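Local atomic coordinates of major allergen Alt a 1 (Alternaria alternata, PDB entry 3V0R), a protein that may bind plant thaumatin-like proteins and inhibit their beta-glucanase activity, and forms a disulfide-linked beta-barrel homodimer in a fungus. Residues 21-27 with 112-118; 30-35 with 51-57; 58-62 with 73-77. All coordinates share one frame; numbering follows the deposited sequence. Where two conformers were deposited one is given.

Contact 1: residues 21-27 with 112-118; sequences FYGRKPE and KDFVCQG. With 0FU (2,5,6-triaminopyrimidin-4-ol), chain K; SO4 (sulfate ion), chain B.
C116 and F21 meet across an antiparallel strand pair of the beta-barrel, where the end of strand 15-25 runs beside the start of strand 114-128. C116 stands opposite G23, and because glycine has no side chain, the cysteine CB lies against the bare backbone, 3.8 Å from G23 O. In this hydrogen-bonded pair C116 N donates to G23 O at 2.8 Å. The return bond runs from the glycine amide to the cysteine carbonyl. With chi1 at -51°, SG is swung beside its own backbone N; it passes the extended K25 chain, whose CE is 4.2 Å from C116 SG, and bonds to C104 SG on strand 93-106. A small cysteine suits a place opposite a glycine, where its sulfur can reach C104.

F21 packs further along, its CE2 4.2 Å from C116 CB. The edge of its ring faces G118 N, which gives its proton to F21 O. G118 lacks the CB that would crowd F21 CB.

At the other end K112 lays its CB against E27, 3.7 Å from E27 O, then bends so that NZ forms a long salt bridge (3.8 Å) to E27 OE1. A water accepts from K112 N and donates to P26 O. A shorter salt bridge, R24 with D113, lies nearby. R24 shares its face of the sheet with V115 and Y22, a residue of a triaminopyrimidinol pocket, and there the Y22 ring of the second subunit meets Y22. D113 OD2 accepts a hydrogen bond from N109 N, while the extended R24 reaches the other oxygen. R24 NE meets D113 OD1 at 2.9 Å on the syn side, nearly in the guanidinium plane and almost straight at 171°, with the carboxylate turned 83° against that plane.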
loop_
_atom_site.group_PDB
_atom_site.type_symbol
_atom_site.label_atom_id
_atom_site.label_comp_id
_atom_site.label_asym_id
_atom_site.label_seq_id
_atom_site.Cartn_x
_atom_site.Cartn_y
_atom_site.Cartn_z
ATOM N N PHE A 21 -4.266 -18.759 -2.252
ATOM C CA PHE A 21 -3.070 -18.676 -3.061
ATOM C C PHE A 21 -3.444 -18.178 -4.443
ATOM O O PHE A 21 -4.454 -18.583 -5.006
ATOM C CB PHE A 21 -2.432 -20.081 -3.241
ATOM C CG PHE A 21 -1.241 -20.093 -4.149
ATOM C CD1 PHE A 21 -0.061 -19.600 -3.741
ATOM C CD2 PHE A 21 -1.357 -20.523 -5.432
ATOM C CE1 PHE A 21 1.062 -19.644 -4.562
ATOM C CE2 PHE A 21 -0.275 -20.549 -6.308
ATOM C CZ PHE A 21 0.947 -20.086 -5.865
ATOM N N TYR A 22 -2.637 -17.265 -4.975
ATOM C CA TYR A 22 -2.754 -16.793 -6.360
ATOM C C TYR A 22 -1.372 -16.739 -6.937
ATOM O O TYR A 22 -0.421 -16.520 -6.237
ATOM C CB TYR A 22 -3.384 -15.382 -6.426
ATOM C CG TYR A 22 -3.569 -14.758 -7.823
ATOM C CD1 TYR A 22 -4.816 -14.810 -8.502
ATOM C CD2 TYR A 22 -2.545 -14.040 -8.439
ATOM C CE1 TYR A 22 -5.000 -14.194 -9.744
ATOM C CE2 TYR A 22 -2.724 -13.455 -9.703
ATOM C CZ TYR A 22 -3.931 -13.547 -10.356
ATOM O OH TYR A 22 -4.108 -12.895 -11.566
ATOM N N GLY A 23 -1.274 -16.894 -8.243
ATOM C CA GLY A 23 -0.043 -16.571 -8.957
ATOM C C GLY A 23 -0.284 -16.385 -10.444
ATOM O O GLY A 23 -1.248 -16.910 -10.984
ATOM N N ARG A 24 0.571 -15.616 -11.087
ATOM C CA ARG A 24 0.468 -15.433 -12.505
ATOM C C ARG A 24 1.810 -15.806 -13.139
ATOM O O ARG A 24 2.843 -15.363 -12.679
ATOM C CB ARG A 24 0.091 -13.991 -12.855
ATOM C CG ARG A 24 0.057 -13.798 -14.373
ATOM C CD ARG A 24 -0.327 -12.402 -14.754
ATOM N NE ARG A 24 -0.148 -12.221 -16.183
ATOM C CZ ARG A 24 0.287 -11.126 -16.747
ATOM N NH1 ARG A 24 0.451 -11.072 -18.066
ATOM N NH2 ARG A 24 0.467 -10.026 -16.036
ATOM N N LYS A 25 1.746 -16.616 -14.169
ATOM C CA LYS A 25 2.899 -16.982 -14.998
ATOM C C LYS A 25 2.653 -16.411 -16.390
ATOM O O LYS A 25 1.893 -16.989 -17.166
ATOM C CB LYS A 25 2.984 -18.519 -15.100
ATOM C CG LYS A 25 3.200 -19.224 -13.761
ATOM C CD LYS A 25 3.172 -20.744 -13.980
ATOM C CE LYS A 25 3.533 -21.494 -12.698
ATOM N NZ LYS A 25 3.212 -22.988 -12.870
ATOM N N PRO A 26 3.247 -15.264 -16.709
ATOM C CA PRO A 26 2.942 -14.514 -17.940
ATOM C C PRO A 26 3.358 -15.237 -19.191
ATOM O O PRO A 26 2.758 -15.026 -20.278
ATOM C CB PRO A 26 3.745 -13.211 -17.767
ATOM C CG PRO A 26 4.769 -13.502 -16.731
ATOM C CD PRO A 26 4.211 -14.555 -15.851
ATOM N N GLU A 27 4.368 -16.087 -19.040
ATOM C CA GLU A 27 4.831 -16.900 -20.131
ATOM C C GLU A 27 4.771 -18.382 -19.827
ATOM O O GLU A 27 5.402 -19.179 -20.506
ATOM C CB GLU A 27 6.266 -16.482 -20.500
ATOM C CG GLU A 27 6.356 -15.020 -20.915
ATOM C CD GLU A 27 5.535 -14.706 -22.180
ATOM O OE1 GLU A 27 5.263 -15.625 -22.980
ATOM O OE2 GLU A 27 5.171 -13.529 -22.412
ATOM N N LYS A 112 0.744 -17.565 -23.864
ATOM C CA LYS A 112 1.269 -18.452 -22.792
ATOM C C LYS A 112 1.021 -17.935 -21.342
ATOM O O LYS A 112 1.690 -18.331 -20.391
ATOM C CB LYS A 112 2.758 -18.710 -23.020
ATOM C CG LYS A 112 3.129 -19.256 -24.409
ATOM C CD LYS A 112 4.569 -19.815 -24.428
ATOM C CE LYS A 112 5.613 -18.803 -24.950
ATOM N NZ LYS A 112 6.960 -18.816 -24.247
ATOM N N ASP A 113 0.008 -17.082 -21.202
ATOM C CA ASP A 113 -0.377 -16.506 -19.938
ATOM C C ASP A 113 -1.244 -17.488 -19.137
ATOM O O ASP A 113 -2.291 -17.972 -19.634
ATOM C CB ASP A 113 -1.146 -15.215 -20.224
ATOM C CG ASP A 113 -1.604 -14.511 -18.976
ATOM O OD1 ASP A 113 -0.726 -14.257 -18.122
ATOM O OD2 ASP A 113 -2.850 -14.191 -18.912
ATOM N N PHE A 114 -0.805 -17.797 -17.897
ATOM C CA PHE A 114 -1.535 -18.697 -17.020
ATOM C C PHE A 114 -1.701 -18.048 -15.675
ATOM O O PHE A 114 -0.814 -17.322 -15.226
ATOM C CB PHE A 114 -0.794 -20.024 -16.850
ATOM C CG PHE A 114 -0.949 -20.908 -18.029
ATOM C CD1 PHE A 114 -1.956 -21.866 -18.058
ATOM C CD2 PHE A 114 -0.157 -20.735 -19.141
ATOM C CE1 PHE A 114 -2.150 -22.641 -19.199
ATOM C CE2 PHE A 114 -0.325 -21.524 -20.285
ATOM C CZ PHE A 114 -1.333 -22.481 -20.303
ATOM N N VAL A 115 -2.862 -18.263 -15.077
ATOM C CA VAL A 115 -3.121 -17.809 -13.737
ATOM C C VAL A 115 -3.437 -19.049 -12.889
ATOM O O VAL A 115 -4.115 -19.973 -13.363
ATOM C CB VAL A 115 -4.217 -16.731 -13.705
ATOM C CG1 VAL A 115 -3.722 -15.449 -14.375
ATOM C CG2 VAL A 115 -5.485 -17.223 -14.391
ATOM N N CYS A 116 -2.895 -19.086 -11.662
ATOM C CA CYS A 116 -2.970 -20.208 -10.758
ATOM C C CYS A 116 -3.729 -19.780 -9.509
ATOM O O CYS A 116 -3.532 -18.664 -9.031
ATOM C CB CYS A 116 -1.541 -20.689 -10.353
ATOM S SG CYS A 116 -0.525 -20.934 -11.835
ATOM N N GLN A 117 -4.634 -20.598 -8.999
ATOM C CA GLN A 117 -5.239 -20.293 -7.747
ATOM C C GLN A 117 -5.332 -21.532 -6.845
ATOM O O GLN A 117 -5.419 -22.670 -7.358
ATOM C CB GLN A 117 -6.627 -19.594 -7.952
ATOM C CG GLN A 117 -7.597 -20.503 -8.698
ATOM C CD GLN A 117 -8.981 -19.869 -9.100
ATOM O OE1 GLN A 117 -9.059 -18.819 -9.810
ATOM N NE2 GLN A 117 -10.085 -20.489 -8.584
ATOM N N GLY A 118 -5.262 -21.285 -5.525
ATOM C CA GLY A 118 -5.265 -22.353 -4.541
ATOM C C GLY A 118 -6.572 -23.179 -4.682
ATOM O O GLY A 118 -7.645 -22.632 -5.034
HETATM C C4 0FU K . -4.377 -9.333 -5.253
HETATM N N3 0FU K . -5.170 -9.641 -4.199
HETATM C C2 0FU K . -5.858 -10.812 -4.213
HETATM N NAA 0FU K . -6.653 -11.104 -3.170
HETATM N N1 0FU K . -5.755 -11.695 -5.239
HETATM C C6 0FU K . -5.001 -11.386 -6.305
HETATM N NAB 0FU K . -4.833 -12.131 -7.412
HETATM C C5 0FU K . -4.309 -10.224 -6.302
HETATM N NAC 0FU K . -3.552 -9.966 -7.354
HETATM O O4 0FU K . -3.619 -8.179 -5.374
HETATM S S SO4 B . 0.946 -7.109 -19.809
HETATM O O1 SO4 B . -0.429 -6.571 -19.521
HETATM O O2 SO4 B . 0.858 -7.958 -21.034
HETATM O O3 SO4 B . 1.878 -5.958 -20.029
HETATM O O4 SO4 B . 1.512 -7.972 -18.730
HETATM O O HOH W 1 1.982 -15.214 -22.997
#

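Contact 2: residues 30-35 with 51-57; sequences YYNSLG and SAQADKL. With 0FU (2,5,6-triaminopyrimidin-4-ol), chain M; SO4 (sulfate ion), chain D.
L34 and A52 exchange two backbone hydrogen bonds in the beta hairpin of strands 33-40 and 47-53, within which the pieces 33-35 and 51-53 run antiparallel at 176°. L34 N to A52 O and A52 N to L34 O are both nearly collinear with the carbonyl they reach, the second at 2.9 Å. Beyond the paired strands the ladder goes on irregularly: A54 N reaches N32 O from above the carbonyl plane, then the chain loops out through D55 and K56 before L57 N returns to Y31 O.

Apolar packing fills the side of the sheet that carries L34. L57 points back at the first segment, and the branched leucine packs its CD1 against L34 CB, at 3.8 Å, and against the start of the 30-35 segment, 4.1 Å from Y31 CB. Inside that segment, L34 CD1 sits centrally over a face of the Y31 ring.

A CH-pi contact clasps the outer edge. K56 crosses Y30 at about a right angle, its CG 4.0 Å from the ring centroid; chi1 of Y30, 57°, sets the ring between its own backbone N and carbonyl carbon, with a face offered to the aliphatic part of the lysine.

Two waters and a sulfate, probably from the crystallisation liquor, bridge or bind several polar groups. One water joins Y31 N to L57 O, another N32 ND2 to D55 O, while D55 N and K56 N both donate to the sulfate.

On the opposite side of the sheet, S33, G35, S51 and Q53 line a triaminopyrimidinol site. G35 CA comes 3.4 Å from ligand N1; a CB in its normal position would fall on that atom, which fits glycine to this place. The hairpin is thus two-faced: apolar toward L57, while small or polar residues admit a flat, amino-rich ring.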
loop_
_atom_site.group_PDB
_atom_site.type_symbol
_atom_site.label_atom_id
_atom_site.label_comp_id
_atom_site.label_asym_id
_atom_site.label_seq_id
_atom_site.Cartn_x
_atom_site.Cartn_y
_atom_site.Cartn_z
ATOM N N TYR A 30 8.029 -18.916 -15.148
ATOM C CA TYR A 30 8.213 -18.161 -13.883
ATOM C C TYR A 30 6.953 -17.379 -13.532
ATOM O O TYR A 30 6.120 -17.061 -14.430
ATOM C CB TYR A 30 9.394 -17.191 -14.003
ATOM C CG TYR A 30 9.231 -16.236 -15.152
ATOM C CD1 TYR A 30 9.790 -16.510 -16.400
ATOM C CD2 TYR A 30 8.484 -15.074 -15.007
ATOM C CE1 TYR A 30 9.606 -15.633 -17.477
ATOM C CE2 TYR A 30 8.310 -14.186 -16.065
ATOM C CZ TYR A 30 8.881 -14.474 -17.287
ATOM O OH TYR A 30 8.652 -13.607 -18.309
ATOM N N TYR A 31 6.784 -17.120 -12.224
ATOM C CA TYR A 31 5.747 -16.232 -11.728
ATOM C C TYR A 31 6.215 -14.763 -11.867
ATOM O O TYR A 31 7.396 -14.491 -11.663
ATOM C CB TYR A 31 5.478 -16.478 -10.228
ATOM C CG TYR A 31 4.768 -17.808 -9.964
ATOM C CD1 TYR A 31 3.416 -17.948 -10.223
ATOM C CD2 TYR A 31 5.442 -18.886 -9.438
ATOM C CE1 TYR A 31 2.752 -19.154 -10.002
ATOM C CE2 TYR A 31 4.774 -20.086 -9.139
ATOM C CZ TYR A 31 3.435 -20.218 -9.437
ATOM O OH TYR A 31 2.769 -21.398 -9.161
ATOM N N ASN A 32 5.275 -13.853 -12.148
ATOM C CA ASN A 32 5.555 -12.440 -11.988
ATOM C C ASN A 32 4.761 -11.853 -10.842
ATOM O O ASN A 32 4.960 -10.695 -10.486
ATOM C CB ASN A 32 5.393 -11.609 -13.282
ATOM C CG ASN A 32 3.957 -11.472 -13.736
ATOM O OD1 ASN A 32 3.021 -11.992 -13.104
ATOM N ND2 ASN A 32 3.772 -10.776 -14.862
ATOM N N SER A 33 3.841 -12.653 -10.300
ATOM C CA SER A 33 2.987 -12.236 -9.209
ATOM C C SER A 33 2.640 -13.480 -8.394
ATOM O O SER A 33 2.225 -14.452 -8.960
ATOM C CB SER A 33 1.722 -11.552 -9.754
ATOM O OG SER A 33 0.907 -11.087 -8.677
ATOM N N LEU A 34 2.776 -13.408 -7.068
ATOM C CA LEU A 34 2.479 -14.519 -6.191
ATOM C C LEU A 34 1.958 -13.982 -4.874
ATOM O O LEU A 34 2.489 -12.988 -4.356
ATOM C CB LEU A 34 3.800 -15.295 -5.957
ATOM C CG LEU A 34 3.957 -16.758 -5.701
ATOM C CD1 LEU A 34 3.342 -17.643 -6.726
ATOM C CD2 LEU A 34 5.469 -17.038 -5.735
ATOM N N GLY A 35 0.953 -14.633 -4.316
ATOM C CA GLY A 35 0.432 -14.244 -3.038
ATOM C C GLY A 35 -0.481 -15.240 -2.369
ATOM O O GLY A 35 -0.962 -16.178 -2.992
ATOM N N SER A 51 2.601 -11.199 -0.271
ATOM C CA SER A 51 2.725 -11.235 -1.725
ATOM C C SER A 51 3.972 -10.600 -2.218
ATOM O O SER A 51 4.616 -9.802 -1.521
ATOM C CB SER A 51 1.537 -10.503 -2.331
ATOM O OG SER A 51 1.632 -9.120 -2.033
ATOM N N ALA A 52 4.287 -10.867 -3.461
ATOM C CA ALA A 52 5.388 -10.216 -4.128
ATOM C C ALA A 52 5.123 -10.142 -5.644
ATOM O O ALA A 52 4.447 -11.025 -6.229
ATOM C CB ALA A 52 6.702 -11.003 -3.893
ATOM N N GLN A 53 5.717 -9.147 -6.271
ATOM C CA GLN A 53 5.703 -8.962 -7.712
ATOM C C GLN A 53 7.066 -8.557 -8.226
ATOM O O GLN A 53 7.780 -7.841 -7.583
ATOM C CB GLN A 53 4.749 -7.863 -8.147
ATOM C CG GLN A 53 3.299 -8.198 -7.867
ATOM C CD GLN A 53 2.947 -7.836 -6.446
ATOM O OE1 GLN A 53 3.752 -7.123 -5.752
ATOM N NE2 GLN A 53 1.746 -8.318 -5.979
ATOM N N ALA A 54 7.390 -9.001 -9.402
ATOM C CA ALA A 54 8.591 -8.517 -10.078
ATOM C C ALA A 54 8.457 -8.934 -11.508
ATOM O O ALA A 54 7.605 -9.766 -11.826
ATOM C CB ALA A 54 9.812 -9.144 -9.458
ATOM N N ASP A 55 9.293 -8.390 -12.389
ATOM C CA ASP A 55 9.277 -8.838 -13.787
ATOM C C ASP A 55 9.490 -10.339 -13.808
ATOM O O ASP A 55 8.845 -11.054 -14.584
ATOM C CB ASP A 55 10.390 -8.184 -14.615
ATOM C CG ASP A 55 10.118 -6.704 -14.910
ATOM O OD1 ASP A 55 9.022 -6.188 -14.547
ATOM O OD2 ASP A 55 11.006 -6.057 -15.509
ATOM N N LYS A 56 10.381 -10.830 -12.928
ATOM C CA LYS A 56 10.525 -12.289 -12.831
ATOM C C LYS A 56 10.822 -12.678 -11.397
ATOM O O LYS A 56 11.886 -12.420 -10.901
ATOM C CB LYS A 56 11.621 -12.766 -13.763
ATOM C CG LYS A 56 11.948 -14.247 -13.679
ATOM C CD LYS A 56 12.795 -14.637 -14.896
ATOM C CE LYS A 56 13.863 -15.668 -14.556
ATOM N NZ LYS A 56 13.304 -17.038 -14.335
ATOM N N LEU A 57 9.865 -13.295 -10.723
ATOM C CA LEU A 57 10.131 -13.743 -9.344
ATOM C C LEU A 57 11.060 -14.971 -9.363
ATOM O O LEU A 57 10.977 -15.782 -10.274
ATOM C CB LEU A 57 8.821 -14.080 -8.629
ATOM C CG LEU A 57 7.881 -12.913 -8.363
ATOM C CD1 LEU A 57 6.511 -13.356 -7.828
ATOM C CD2 LEU A 57 8.534 -11.980 -7.302
HETATM C C4 0FU M . -1.999 -9.720 -3.370
HETATM N N3 0FU M . -1.309 -10.176 -4.422
HETATM C C2 0FU M . -1.400 -11.476 -4.776
HETATM N NAA 0FU M . -0.679 -11.862 -5.849
HETATM N N1 0FU M . -2.196 -12.355 -4.098
HETATM C C6 0FU M . -2.898 -11.937 -3.034
HETATM N NAB 0FU M . -3.667 -12.780 -2.332
HETATM C C5 0FU M . -2.804 -10.588 -2.668
HETATM N NAC 0FU M . -3.452 -10.069 -1.625
HETATM O O4 0FU M . -1.975 -8.427 -2.958
HETATM S S SO4 D . 12.661 -7.530 -11.646
HETATM O O1 SO4 D . 13.304 -7.507 -10.293
HETATM O O2 SO4 D . 12.440 -8.959 -12.038
HETATM O O3 SO4 D . 11.462 -6.599 -11.507
HETATM O O4 SO4 D . 13.579 -6.967 -12.676
HETATM O O HOH W 2 8.926 -17.833 -10.437
HETATM O O HOH W 3 6.686 -10.113 -16.039
#

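Contact 3: residues 58-62 with 73-77; sequences EDHKW and FSFDS
D59 takes S77 in a two-point grip: S77 N and S77 OG both donate to the single oxygen D59 OD1, each at 2.9 Å and from the same face of the carboxylate. The hydroxyl arrives on the syn side, whereas the amide comes from well above the carboxylate plane. A short acid and a serine suit this place, since one oxygen can hold both the backbone and the side chain where the strand ends. The next link is backbone to backbone, H60 N to F75 O at 3.1 Å.

Left-handed backbone angles (phi 46°, psi 49°) turn the loop at H60, while its N-H makes that bond to F75 O. Its ring lies across D76, with OD1 near the ring plane and the carboxylate turned 77° against it. A buried serine, S74, points at the loop: OG is 3.1 Å from K61 N, and CB packs 4.0 Å from W62 CE3. The indole presents its edge to F73 C.

Beside the H60-F75 bond a water bridges the two segments, donating to E58 O and K61 O and accepting from F75 N, so three backbone groups are satisfied at once.

Further out, E58 N is hydrogen-bonded to Y63 OH, while W62 makes a cation-pi contact with K85. F73 turns away from the loop, meeting F36 edge-to-face and packing on C50 and A52. The loop 58-62 therefore leads into strand 63-64 along one side of strand 72-76, whose other neighbour in the sheet is strand 81-87.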
loop_
_atom_site.group_PDB
_atom_site.type_symbol
_atom_site.label_atom_id
_atom_site.label_comp_id
_atom_site.label_asym_id
_atom_site.label_seq_id
_atom_site.Cartn_x
_atom_site.Cartn_y
_atom_site.Cartn_z
ATOM N N GLU A 58 11.936 -15.085 -8.373
ATOM C CA GLU A 58 12.895 -16.160 -8.300
ATOM C C GLU A 58 12.462 -17.197 -7.244
ATOM O O GLU A 58 11.874 -16.830 -6.190
ATOM C CB GLU A 58 14.274 -15.602 -7.904
ATOM C CG GLU A 58 14.774 -14.432 -8.767
ATOM C CD GLU A 58 15.002 -14.770 -10.231
ATOM O OE1 GLU A 58 15.101 -15.966 -10.588
ATOM O OE2 GLU A 58 15.108 -13.809 -11.072
ATOM N N ASP A 59 12.736 -18.475 -7.543
ATOM C CA ASP A 59 12.692 -19.520 -6.531
ATOM C C ASP A 59 13.847 -19.383 -5.500
ATOM O O ASP A 59 14.897 -18.799 -5.760
ATOM C CB ASP A 59 12.660 -20.928 -7.141
ATOM C CG ASP A 59 11.503 -21.121 -8.105
ATOM O OD1 ASP A 59 10.315 -20.899 -7.758
ATOM O OD2 ASP A 59 11.793 -21.425 -9.283
ATOM N N HIS A 60 13.630 -19.953 -4.322
ATOM C CA HIS A 60 14.588 -19.944 -3.249
ATOM C C HIS A 60 15.224 -18.598 -2.999
ATOM O O HIS A 60 16.432 -18.494 -2.934
ATOM C CB HIS A 60 15.646 -21.026 -3.350
ATOM C CG HIS A 60 16.252 -21.189 -4.657
ATOM N ND1 HIS A 60 15.758 -22.058 -5.580
ATOM C CD2 HIS A 60 17.425 -20.654 -5.193
ATOM C CE1 HIS A 60 16.527 -22.038 -6.681
ATOM N NE2 HIS A 60 17.556 -21.169 -6.469
ATOM N N LYS A 61 14.377 -17.580 -2.909
ATOM C CA LYS A 61 14.808 -16.220 -2.592
ATOM C C LYS A 61 13.835 -15.609 -1.606
ATOM O O LYS A 61 12.666 -15.756 -1.763
ATOM C CB LYS A 61 14.832 -15.407 -3.853
ATOM C CG LYS A 61 15.250 -13.978 -3.609
ATOM C CD LYS A 61 15.193 -13.161 -4.878
ATOM C CE LYS A 61 15.758 -11.767 -4.523
ATOM N NZ LYS A 61 15.437 -10.901 -5.633
ATOM N N TRP A 62 14.326 -14.922 -0.576
ATOM C CA TRP A 62 13.434 -14.306 0.418
ATOM C C TRP A 62 12.777 -13.078 -0.159
ATOM O O TRP A 62 13.458 -12.225 -0.746
ATOM C CB TRP A 62 14.212 -13.830 1.635
ATOM C CG TRP A 62 14.750 -14.951 2.509
ATOM C CD1 TRP A 62 16.073 -15.199 2.839
ATOM C CD2 TRP A 62 13.999 -15.947 3.193
ATOM N NE1 TRP A 62 16.161 -16.300 3.660
ATOM C CE2 TRP A 62 14.969 -16.799 3.886
ATOM C CE3 TRP A 62 12.661 -16.253 3.297
ATOM C CZ2 TRP A 62 14.594 -17.855 4.623
ATOM C CZ3 TRP A 62 12.323 -17.337 4.044
ATOM C CH2 TRP A 62 13.292 -18.111 4.699
ATOM N N PHE A 73 9.042 -14.641 3.101
ATOM C CA PHE A 73 8.726 -15.921 2.495
ATOM C C PHE A 73 9.615 -16.233 1.299
ATOM O O PHE A 73 10.208 -15.350 0.701
ATOM C CB PHE A 73 7.259 -16.004 2.110
ATOM C CG PHE A 73 6.923 -15.315 0.799
ATOM C CD1 PHE A 73 6.757 -13.982 0.739
ATOM C CD2 PHE A 73 6.745 -16.061 -0.377
ATOM C CE1 PHE A 73 6.379 -13.325 -0.437
ATOM C CE2 PHE A 73 6.385 -15.423 -1.575
ATOM C CZ PHE A 73 6.205 -14.047 -1.606
ATOM N N SER A 74 9.681 -17.527 0.966
ATOM C CA SER A 74 10.327 -18.013 -0.205
ATOM C C SER A 74 9.456 -19.099 -0.832
ATOM O O SER A 74 8.648 -19.692 -0.135
ATOM C CB SER A 74 11.691 -18.595 0.221
ATOM O OG SER A 74 12.482 -18.958 -0.892
ATOM N N PHE A 75 9.584 -19.342 -2.125
ATOM C CA PHE A 75 8.742 -20.315 -2.820
ATOM C C PHE A 75 9.618 -21.177 -3.671
ATOM O O PHE A 75 10.569 -20.678 -4.316
ATOM C CB PHE A 75 7.672 -19.580 -3.662
ATOM C CG PHE A 75 6.438 -20.379 -3.960
ATOM C CD1 PHE A 75 5.563 -20.734 -2.938
ATOM C CD2 PHE A 75 6.130 -20.739 -5.227
ATOM C CE1 PHE A 75 4.435 -21.512 -3.210
ATOM C CE2 PHE A 75 4.999 -21.512 -5.522
ATOM C CZ PHE A 75 4.161 -21.907 -4.500
ATOM N N ASP A 76 9.323 -22.490 -3.732
ATOM C CA ASP A 76 9.917 -23.395 -4.706
ATOM C C ASP A 76 8.813 -23.747 -5.667
ATOM O O ASP A 76 7.970 -24.548 -5.361
ATOM C CB ASP A 76 10.426 -24.665 -3.993
ATOM C CG ASP A 76 11.788 -24.455 -3.303
ATOM O OD1 ASP A 76 12.435 -23.397 -3.443
ATOM O OD2 ASP A 76 12.246 -25.391 -2.629
ATOM N N SER A 77 8.835 -23.182 -6.863
ATOM C CA SER A 77 7.728 -23.384 -7.754
ATOM C C SER A 77 7.662 -24.806 -8.273
ATOM O O SER A 77 6.574 -25.256 -8.570
ATOM C CB SER A 77 7.742 -22.394 -8.934
ATOM O OG SER A 77 8.963 -22.555 -9.657
HETATM O O HOH W 4 11.215 -17.250 -3.578
#

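The three contacts lie on one antiparallel sheet that curves into the barrel. Contact 1 joins the first strand to the last, and contacts 2 and 3 fall in series within the long loop it closes. The centres of contacts 1 and 2 are about 10 Å apart and the two share a border, strands 15-25 and 33-40 being neighbours; Y22 N probably bonds to G35 O and R24 O to N32 N. The centre of contact 3 is also about 10 Å from that of contact 2, with Y31 on S77 and F75, L34 on F75, A52 on F73. Although the centres of contacts 1 and 3 are about 16 Å apart, F21 touches F75. Aromatic and aliphatic side chains thus tie distant strands together in the interior.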